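PDB 3FDJ: DegV family protein from Eubacterium eligens, which is of unknown function but, as a member of the DegV family, probably binds a fatty acid or similar lipid. Local coordinates for residues L6-M20 / G119-I133. Numbering follows the deposited sequence.
Sequences LVADSACDIKELRGM and GPQMRIILEQLQQMI
L126 fills the middle of this contact: its CD1 lies 3.9 Å from A8 CB and also touches C12 CB, while the L17 side chain crosses that of L126 at about a right angle, L17 CD2 4.0 Å from L126 CB. Helix 120-133 runs antiparallel to strand 6-9 (177°, axes 9.9 Å apart) and covers a face of the sheet where this strand has parallel neighbours, 21-30 and 77-82. Toward the helix start, M122 bends at its last torsion (chi3 65°), which brings CE over the D9 carboxylate, obliquely above its plane, 3.5 Å from OD1. That oxygen accepts from A11 N through its anti lone pair, closing an Asx turn. At the other end, L6 CD2 meets I133 CD1 at 3.9 Å and also packs on L129. Q130 runs alongside M20, pointing the other way, its aliphatic part against the M20 side chain. The extended chain carries its amide out to the turn, where NE2 donates to R18 O (2.9 Å, N-H...O angle 140°), tilted from the carbonyl plane, and also hydrogen-bonds E134 OE2. I14 CG2 approaches the R123 guanidinium obliquely, while R123 NE is paired with E127. With A11 N and I83 N satisfying the buried D9 carboxylate, the M122 methyl can pack on it, and the Q130 amide ties the type II turn L17-M20 to the helix.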
ATOM      1  N   LEU A   6     -13.420  -0.525  -9.969  1.00  7.62           N
ATOM      2  CA  LEU A   6     -12.397  -0.152  -9.006  1.00  8.37           C
ATOM      3  C   LEU A   6     -11.023   0.008  -9.700  1.00  8.22           C
ATOM      4  O   LEU A   6     -10.626  -0.820 -10.515  1.00  8.65           O
ATOM      5  CB  LEU A   6     -12.339  -1.191  -7.869  1.00  8.16           C
ATOM      6  CG  LEU A   6     -13.643  -1.431  -7.103  1.00 10.24           C
ATOM      7  CD1 LEU A   6     -13.418  -2.451  -5.934  1.00 11.25           C
ATOM      8  CD2 LEU A   6     -14.277  -0.140  -6.607  1.00  8.85           C
ATOM      9  N   VAL A   7     -10.317   1.086  -9.379  1.00  8.66           N
ATOM     10  CA  VAL A   7      -9.000   1.367  -9.945  1.00  8.59           C
ATOM     11  C   VAL A   7      -8.065   1.712  -8.794  1.00  9.28           C
ATOM     12  O   VAL A   7      -8.489   2.362  -7.814  1.00  9.23           O
ATOM     13  CB  VAL A   7      -9.070   2.539 -10.961  1.00  9.39           C
ATOM     14  CG1 VAL A   7      -7.705   2.837 -11.584  1.00  9.55           C
ATOM     15  CG2 VAL A   7     -10.080   2.230 -12.105  1.00  7.98           C
ATOM     16  N   ALA A   8      -6.810   1.275  -8.880  1.00  7.99           N
ATOM     17  CA  ALA A   8      -5.828   1.666  -7.869  1.00  8.71           C
ATOM     18  C   ALA A   8      -4.469   1.781  -8.485  1.00  9.60           C
ATOM     19  O   ALA A   8      -4.169   1.113  -9.462  1.00  9.83           O
ATOM     20  CB  ALA A   8      -5.798   0.645  -6.725  1.00  7.72           C
ATOM     21  N   ASP A   9      -3.613   2.628  -7.917  1.00 10.02           N
ATOM     22  CA  ASP A   9      -2.231   2.542  -8.309  1.00 11.34           C
ATOM     23  C   ASP A   9      -1.568   1.254  -7.793  1.00 10.80           C
ATOM     24  O   ASP A   9      -2.045   0.597  -6.854  1.00 10.06           O
ATOM     25  CB  ASP A   9      -1.455   3.783  -7.941  1.00 12.10           C
ATOM     26  CG  ASP A   9      -1.277   3.925  -6.482  1.00 15.69           C
ATOM     27  OD1 ASP A   9      -0.574   3.052  -5.888  1.00 21.77           O
ATOM     28  OD2 ASP A   9      -1.795   4.931  -5.930  1.00 20.58           O
ATOM     29  N   SER A  10      -0.449   0.919  -8.424  1.00  9.56           N
ATOM     30  CA  SER A  10       0.235  -0.355  -8.194  1.00  9.95           C
ATOM     31  C   SER A  10       0.856  -0.489  -6.793  1.00 10.63           C
ATOM     32  O   SER A  10       1.293  -1.573  -6.426  1.00 11.05           O
ATOM     33  CB  SER A  10       1.305  -0.567  -9.277  1.00  9.50           C
ATOM     34  OG  SER A  10       2.385   0.348  -9.127  1.00 10.01           O
ATOM     35  N   ALA A  11       0.861   0.587  -6.005  1.00 11.14           N
ATOM     36  CA  ALA A  11       1.236   0.484  -4.584  1.00 11.37           C
ATOM     37  C   ALA A  11       0.271  -0.406  -3.793  1.00 11.45           C
ATOM     38  O   ALA A  11       0.586  -0.763  -2.659  1.00 12.11           O
ATOM     39  CB  ALA A  11       1.344   1.840  -3.940  1.00 10.86           C
ATOM     40  N   CYS A  12      -0.877  -0.762  -4.373  1.00 10.93           N
ATOM     41  CA  CYS A  12      -1.808  -1.689  -3.720  1.00 11.62           C
ATOM     42  C   CYS A  12      -1.337  -3.150  -3.759  1.00 12.22           C
ATOM     43  O   CYS A  12      -1.920  -4.005  -3.096  1.00 12.26           O
ATOM     44  CB  CYS A  12      -3.202  -1.570  -4.325  1.00 11.70           C
ATOM     45  SG  CYS A  12      -3.351  -2.273  -5.943  1.00 14.05           S
ATOM     46  N   ASP A  13      -0.291  -3.420  -4.544  1.00 12.97           N
ATOM     47  CA  ASP A  13       0.375  -4.745  -4.646  1.00 13.75           C
ATOM     48  C   ASP A  13      -0.429  -5.827  -5.397  1.00 14.25           C
ATOM     49  O   ASP A  13       0.089  -6.934  -5.590  1.00 15.79           O
ATOM     50  CB  ASP A  13       0.782  -5.323  -3.265  1.00 13.46           C
ATOM     51  CG  ASP A  13       1.634  -4.360  -2.415  1.00 14.64           C
ATOM     52  OD1 ASP A  13       2.676  -3.879  -2.921  1.00 16.79           O
ATOM     53  OD2 ASP A  13       1.279  -4.135  -1.216  1.00 15.96           O
ATOM     54  N   ILE A  14      -1.656  -5.532  -5.824  1.00 14.81           N
ATOM     55  CA  ILE A  14      -2.520  -6.549  -6.441  1.00 15.03           C
ATOM     56  C   ILE A  14      -2.888  -6.145  -7.855  1.00 15.45           C
ATOM     57  O   ILE A  14      -2.809  -4.959  -8.219  1.00 13.68           O
ATOM     58  CB  ILE A  14      -3.782  -6.863  -5.603  1.00 14.74           C
ATOM     59  CG1 ILE A  14      -4.666  -5.631  -5.403  1.00 16.36           C
ATOM     60  CG2 ILE A  14      -3.354  -7.404  -4.244  1.00 16.76           C
ATOM     61  CD1 ILE A  14      -6.082  -5.934  -4.920  1.00 16.61           C
ATOM     62  N   LYS A  15      -3.245  -7.157  -8.635  1.00 15.55           N
ATOM     63  CA  LYS A  15      -3.609  -6.990 -10.043  1.00 17.12           C
ATOM     64  C   LYS A  15      -5.047  -7.408 -10.347  1.00 16.49           C
ATOM     65  O   LYS A  15      -5.553  -7.086 -11.421  1.00 15.67           O
ATOM     66  CB  LYS A  15      -2.651  -7.787 -10.931  1.00 18.33           C
ATOM     67  CG  LYS A  15      -1.419  -7.022 -11.399  1.00 22.58           C
ATOM     68  CD  LYS A  15      -0.271  -7.085 -10.418  1.00 28.57           C
ATOM     69  CE  LYS A  15       0.978  -6.391 -10.992  1.00 29.71           C
ATOM     70  NZ  LYS A  15       1.940  -6.019  -9.911  1.00 31.00           N
ATOM     71  N   GLU A  16      -5.688  -8.119  -9.425  1.00 15.91           N
ATOM     72  CA  GLU A  16      -7.065  -8.562  -9.568  1.00 16.74           C
ATOM     73  C   GLU A  16      -7.793  -8.546  -8.229  1.00 16.85           C
ATOM     74  O   GLU A  16      -7.178  -8.579  -7.159  1.00 17.65           O
ATOM     75  CB  GLU A  16      -7.125  -9.991 -10.153  1.00 17.19           C
ATOM     76  CG  GLU A  16      -6.572 -11.069  -9.198  1.00 20.86           C
ATOM     77  CD  GLU A  16      -6.744 -12.500  -9.716  1.00 26.25           C
ATOM     78  OE1 GLU A  16      -7.631 -12.737 -10.573  1.00 27.35           O
ATOM     79  OE2 GLU A  16      -5.974 -13.387  -9.250  1.00 29.32           O
ATOM     80  N   LEU A  17      -9.109  -8.492  -8.302  1.00 17.02           N
ATOM     81  CA  LEU A  17      -9.979  -8.587  -7.158  1.00 17.66           C
ATOM     82  C   LEU A  17     -11.067  -9.541  -7.633  1.00 18.23           C
ATOM     83  O   LEU A  17     -11.941  -9.152  -8.410  1.00 16.65           O
ATOM     84  CB  LEU A  17     -10.550  -7.204  -6.858  1.00 18.11           C
ATOM     85  CG  LEU A  17     -10.540  -6.473  -5.520  1.00 20.44           C
ATOM     86  CD1 LEU A  17      -9.314  -6.721  -4.698  1.00 19.60           C
ATOM     87  CD2 LEU A  17     -10.758  -4.973  -5.804  1.00 19.08           C
ATOM     88  N   ARG A  18     -10.998 -10.803  -7.213  1.00 19.04           N
ATOM     89  CA  ARG A  18     -11.851 -11.810  -7.814  1.00 20.68           C
ATOM     90  C   ARG A  18     -13.293 -11.407  -7.566  1.00 20.31           C
ATOM     91  O   ARG A  18     -13.644 -11.042  -6.456  1.00 22.09           O
ATOM     92  CB  ARG A  18     -11.542 -13.212  -7.264  1.00 21.51           C
ATOM     93  CG  ARG A  18     -12.306 -14.346  -7.933  1.00 25.40           C
ATOM     94  CD  ARG A  18     -11.976 -14.574  -9.439  1.00 30.84           C
ATOM     95  NE  ARG A  18     -10.580 -14.976  -9.690  1.00 34.64           N
ATOM     96  CZ  ARG A  18     -10.138 -15.577 -10.801  1.00 37.14           C
ATOM     97  NH1 ARG A  18     -10.970 -15.892 -11.797  1.00 37.68           N
ATOM     98  NH2 ARG A  18      -8.845 -15.890 -10.916  1.00 38.87           N
ATOM     99  N   GLY A  19     -14.086 -11.401  -8.627  1.00 20.02           N
ATOM    100  CA  GLY A  19     -15.499 -11.015  -8.575  1.00 19.55           C
ATOM    101  C   GLY A  19     -15.799  -9.557  -8.891  1.00 18.64           C
ATOM    102  O   GLY A  19     -16.961  -9.179  -9.000  1.00 20.09           O
HETATM  103  N   MSE A  20     -14.754  -8.744  -9.034  0.50 17.47           N
HETATM  104  CA  MSE A  20     -14.898  -7.311  -9.288  0.50 16.10           C
HETATM  105  C   MSE A  20     -14.249  -6.926 -10.605  0.50 15.25           C
HETATM  106  O   MSE A  20     -13.410  -7.656 -11.136  0.50 14.56           O
HETATM  107  CB  MSE A  20     -14.197  -6.518  -8.196  0.50 16.24           C
HETATM  108  CG  MSE A  20     -14.930  -6.459  -6.896  0.50 15.89           C
HETATM  109 SE   MSE A  20     -16.398  -5.176  -6.903  0.40 14.56          SE
HETATM  110  CE  MSE A  20     -15.732  -3.894  -8.209  0.50 15.99           C
ATOM    111  N   GLY A 119      -0.101   0.047   0.167  1.00  8.80           N
ATOM    112  CA  GLY A 119      -0.061  -1.400   0.260  1.00  8.40           C
ATOM    113  C   GLY A 119      -1.290  -2.014   0.880  1.00  8.31           C
ATOM    114  O   GLY A 119      -2.395  -1.836   0.365  1.00  9.05           O
ATOM    115  N   PRO A 120      -1.106  -2.761   1.988  1.00  7.73           N
ATOM    116  CA  PRO A 120      -2.236  -3.511   2.496  1.00  8.53           C
ATOM    117  C   PRO A 120      -3.404  -2.676   2.976  1.00  8.20           C
ATOM    118  O   PRO A 120      -4.524  -3.179   3.007  1.00  7.31           O
ATOM    119  CB  PRO A 120      -1.636  -4.347   3.641  1.00  8.94           C
ATOM    120  CG  PRO A 120      -0.405  -3.640   4.019  1.00  9.90           C
ATOM    121  CD  PRO A 120       0.123  -3.085   2.713  1.00  8.25           C
ATOM    122  N   GLN A 121      -3.168  -1.420   3.352  1.00  8.97           N
ATOM    123  CA  GLN A 121      -4.287  -0.545   3.716  1.00  9.54           C
ATOM    124  C   GLN A 121      -5.123  -0.177   2.480  1.00  9.71           C
ATOM    125  O   GLN A 121      -6.363  -0.149   2.551  1.00 10.49           O
ATOM    126  CB  GLN A 121      -3.787   0.684   4.495  1.00 10.46           C
ATOM    127  CG  GLN A 121      -4.905   1.527   5.177  1.00 12.28           C
ATOM    128  CD  GLN A 121      -4.438   2.305   6.419  1.00 14.02           C
ATOM    129  OE1 GLN A 121      -3.247   2.520   6.632  1.00 16.38           O
ATOM    130  NE2 GLN A 121      -5.400   2.797   7.210  1.00 15.56           N
HETATM  131  N   MSE A 122      -4.454   0.070   1.357  1.00  9.16           N
HETATM  132  CA  MSE A 122      -5.140   0.265   0.060  1.00  9.13           C
HETATM  133  C   MSE A 122      -5.918  -0.998  -0.289  1.00  9.42           C
HETATM  134  O   MSE A 122      -7.078  -0.913  -0.701  1.00  9.86           O
HETATM  135  CB  MSE A 122      -4.146   0.605  -1.070  1.00  9.73           C
HETATM  136  CG  MSE A 122      -3.426   1.920  -0.865  1.00 10.63           C
HETATM  137 SE   MSE A 122      -2.114   2.213  -2.230  0.80  9.49          SE
HETATM  138  CE  MSE A 122      -3.347   2.376  -3.793  1.00  8.43           C
ATOM    139  N   ARG A 123      -5.313  -2.172  -0.077  1.00  8.90           N
ATOM    140  CA  ARG A 123      -6.039  -3.427  -0.303  1.00  9.10           C
ATOM    141  C   ARG A 123      -7.306  -3.546   0.535  1.00  8.82           C
ATOM    142  O   ARG A 123      -8.358  -3.916   0.007  1.00  8.06           O
ATOM    143  CB  ARG A 123      -5.144  -4.660  -0.108  1.00  8.78           C
ATOM    144  CG  ARG A 123      -5.862  -5.915  -0.432  1.00 10.16           C
ATOM    145  CD  ARG A 123      -4.960  -7.111  -0.412  1.00 11.30           C
ATOM    146  NE  ARG A 123      -5.760  -8.281  -0.729  1.00 11.58           N
ATOM    147  CZ  ARG A 123      -5.281  -9.420  -1.220  1.00 15.69           C
ATOM    148  NH1 ARG A 123      -3.970  -9.591  -1.458  1.00 14.01           N
ATOM    149  NH2 ARG A 123      -6.138 -10.392  -1.503  1.00 16.06           N
ATOM    150  N   ILE A 124      -7.211  -3.233   1.830  1.00  8.55           N
ATOM    151  CA  ILE A 124      -8.377  -3.281   2.714  1.00  9.02           C
ATOM    152  C   ILE A 124      -9.484  -2.322   2.242  1.00  8.85           C
ATOM    153  O   ILE A 124     -10.665  -2.656   2.273  1.00  9.60           O
ATOM    154  CB  ILE A 124      -7.965  -3.052   4.189  1.00  9.13           C
ATOM    155  CG1 ILE A 124      -7.298  -4.320   4.720  1.00  8.40           C
ATOM    156  CG2 ILE A 124      -9.168  -2.701   5.071  1.00  8.73           C
ATOM    157  CD1 ILE A 124      -6.897  -4.289   6.215  1.00 11.03           C
ATOM    158  N   ILE A 125      -9.107  -1.130   1.823  1.00  8.98           N
ATOM    159  CA  ILE A 125     -10.078  -0.184   1.265  1.00  9.31           C
ATOM    160  C   ILE A 125     -10.777  -0.788   0.026  1.00  8.50           C
ATOM    161  O   ILE A 125     -12.001  -0.796  -0.066  1.00  7.86           O
ATOM    162  CB  ILE A 125      -9.414   1.169   0.949  1.00  9.22           C
ATOM    163  CG1 ILE A 125      -8.978   1.828   2.257  1.00  9.86           C
ATOM    164  CG2 ILE A 125     -10.369   2.086   0.169  1.00 11.27           C
ATOM    165  CD1 ILE A 125      -8.010   3.013   2.095  1.00 11.40           C
ATOM    166  N   LEU A 126      -9.987  -1.311  -0.897  1.00  8.76           N
ATOM    167  CA  LEU A 126     -10.521  -1.913  -2.127  1.00  8.81           C
ATOM    168  C   LEU A 126     -11.481  -3.048  -1.812  1.00  9.39           C
ATOM    169  O   LEU A 126     -12.553  -3.145  -2.422  1.00  9.81           O
ATOM    170  CB  LEU A 126      -9.386  -2.411  -3.009  1.00  8.46           C
ATOM    171  CG  LEU A 126      -8.616  -1.314  -3.713  1.00  9.12           C
ATOM    172  CD1 LEU A 126      -7.265  -1.842  -4.171  1.00 11.88           C
ATOM    173  CD2 LEU A 126      -9.423  -0.778  -4.904  1.00  7.79           C
ATOM    174  N   GLU A 127     -11.114  -3.885  -0.838  1.00  8.62           N
ATOM    175  CA  GLU A 127     -11.977  -4.984  -0.451  1.00  9.03           C
ATOM    176  C   GLU A 127     -13.294  -4.522   0.183  1.00  8.75           C
ATOM    177  O   GLU A 127     -14.321  -5.191   0.052  1.00  8.40           O
ATOM    178  CB  GLU A 127     -11.264  -5.961   0.462  1.00  8.39           C
ATOM    179  CG  GLU A 127     -10.135  -6.744  -0.221  1.00 11.61           C
ATOM    180  CD  GLU A 127      -9.495  -7.737   0.717  1.00 16.35           C
ATOM    181  OE1 GLU A 127     -10.217  -8.237   1.616  1.00 20.95           O
ATOM    182  OE2 GLU A 127      -8.294  -8.035   0.560  1.00 17.10           O
ATOM    183  N   GLN A 128     -13.256  -3.413   0.906  1.00  8.44           N
ATOM    184  CA  GLN A 128     -14.467  -2.889   1.504  1.00  8.22           C
ATOM    185  C   GLN A 128     -15.383  -2.272   0.449  1.00  8.14           C
ATOM    186  O   GLN A 128     -16.608  -2.409   0.548  1.00  7.72           O
ATOM    187  CB  GLN A 128     -14.166  -1.890   2.617  1.00  8.85           C
ATOM    188  CG  GLN A 128     -15.396  -1.459   3.389  1.00  9.51           C
ATOM    189  CD  GLN A 128     -16.076  -2.570   4.170  1.00 14.60           C
ATOM    190  OE1 GLN A 128     -15.508  -3.638   4.427  1.00 16.10           O
ATOM    191  NE2 GLN A 128     -17.319  -2.316   4.548  1.00 17.73           N
ATOM    192  N   LEU A 129     -14.794  -1.619  -0.552  1.00  7.31           N
ATOM    193  CA  LEU A 129     -15.541  -1.087  -1.679  1.00  7.24           C
ATOM    194  C   LEU A 129     -16.239  -2.263  -2.375  1.00  8.31           C
ATOM    195  O   LEU A 129     -17.456  -2.205  -2.657  1.00  8.38           O
ATOM    196  CB  LEU A 129     -14.638  -0.349  -2.650  1.00  6.42           C
ATOM    197  CG  LEU A 129     -14.102   1.008  -2.165  1.00  8.28           C
ATOM    198  CD1 LEU A 129     -12.984   1.491  -3.105  1.00  9.75           C
ATOM    199  CD2 LEU A 129     -15.271   2.006  -2.009  1.00  7.56           C
ATOM    200  N   GLN A 130     -15.488  -3.345  -2.589  1.00  8.23           N
ATOM    201  CA  GLN A 130     -16.054  -4.530  -3.209  1.00  8.59           C
ATOM    202  C   GLN A 130     -17.221  -5.091  -2.407  1.00  8.63           C
ATOM    203  O   GLN A 130     -18.288  -5.364  -2.964  1.00  8.51           O
ATOM    204  CB  GLN A 130     -14.985  -5.611  -3.369  1.00  8.96           C
ATOM    205  CG  GLN A 130     -15.572  -6.963  -3.770  1.00 11.47           C
ATOM    206  CD  GLN A 130     -14.499  -7.988  -4.042  1.00 14.70           C
ATOM    207  OE1 GLN A 130     -13.320  -7.751  -3.767  1.00 14.71           O
ATOM    208  NE2 GLN A 130     -14.896  -9.116  -4.607  1.00 16.22           N
ATOM    209  N   GLN A 131     -17.026  -5.249  -1.101  1.00  8.44           N
ATOM    210  CA  GLN A 131     -18.084  -5.748  -0.224  1.00  9.32           C
ATOM    211  C   GLN A 131     -19.367  -4.891  -0.301  1.00  8.99           C
ATOM    212  O   GLN A 131     -20.484  -5.425  -0.384  1.00  8.52           O
ATOM    213  CB  GLN A 131     -17.604  -5.829   1.225  1.00  9.89           C
ATOM    214  CG  GLN A 131     -18.604  -6.521   2.126  1.00 13.66           C
ATOM    215  CD  GLN A 131     -18.131  -6.606   3.544  1.00 19.03           C
ATOM    216  OE1 GLN A 131     -17.046  -7.139   3.818  1.00 21.78           O
ATOM    217  NE2 GLN A 131     -18.925  -6.059   4.468  1.00 22.81           N
HETATM  218  N   MSE A 132     -19.215  -3.570  -0.277  1.00  9.45           N
HETATM  219  CA  MSE A 132     -20.386  -2.694  -0.338  1.00  9.98           C
HETATM  220  C   MSE A 132     -21.087  -2.753  -1.687  1.00 10.45           C
HETATM  221  O   MSE A 132     -22.324  -2.747  -1.755  1.00 10.60           O
HETATM  222  CB  MSE A 132     -20.008  -1.264   0.044  1.00 10.43           C
HETATM  223  CG  MSE A 132     -19.667  -1.147   1.515  1.00 12.29           C
HETATM  224 SE   MSE A 132     -19.463   0.763   1.969  0.80 22.11          SE
HETATM  225  CE  MSE A 132     -17.883   0.946   1.408  1.00  6.92           C
ATOM    226  N   ILE A 133     -20.309  -2.843  -2.755  1.00 10.41           N
ATOM    227  CA  ILE A 133     -20.862  -3.047  -4.084  1.00 11.50           C
ATOM    228  C   ILE A 133     -21.653  -4.359  -4.144  1.00 12.12           C
ATOM    229  O   ILE A 133     -22.770  -4.395  -4.682  1.00 11.93           O
ATOM    230  CB  ILE A 133     -19.759  -3.007  -5.162  1.00 11.53           C
ATOM    231  CG1 ILE A 133     -19.196  -1.594  -5.263  1.00 11.87           C
ATOM    232  CG2 ILE A 133     -20.306  -3.477  -6.541  1.00 13.11           C
ATOM    233  CD1 ILE A 133     -17.924  -1.480  -6.112  1.00 12.64           C
TER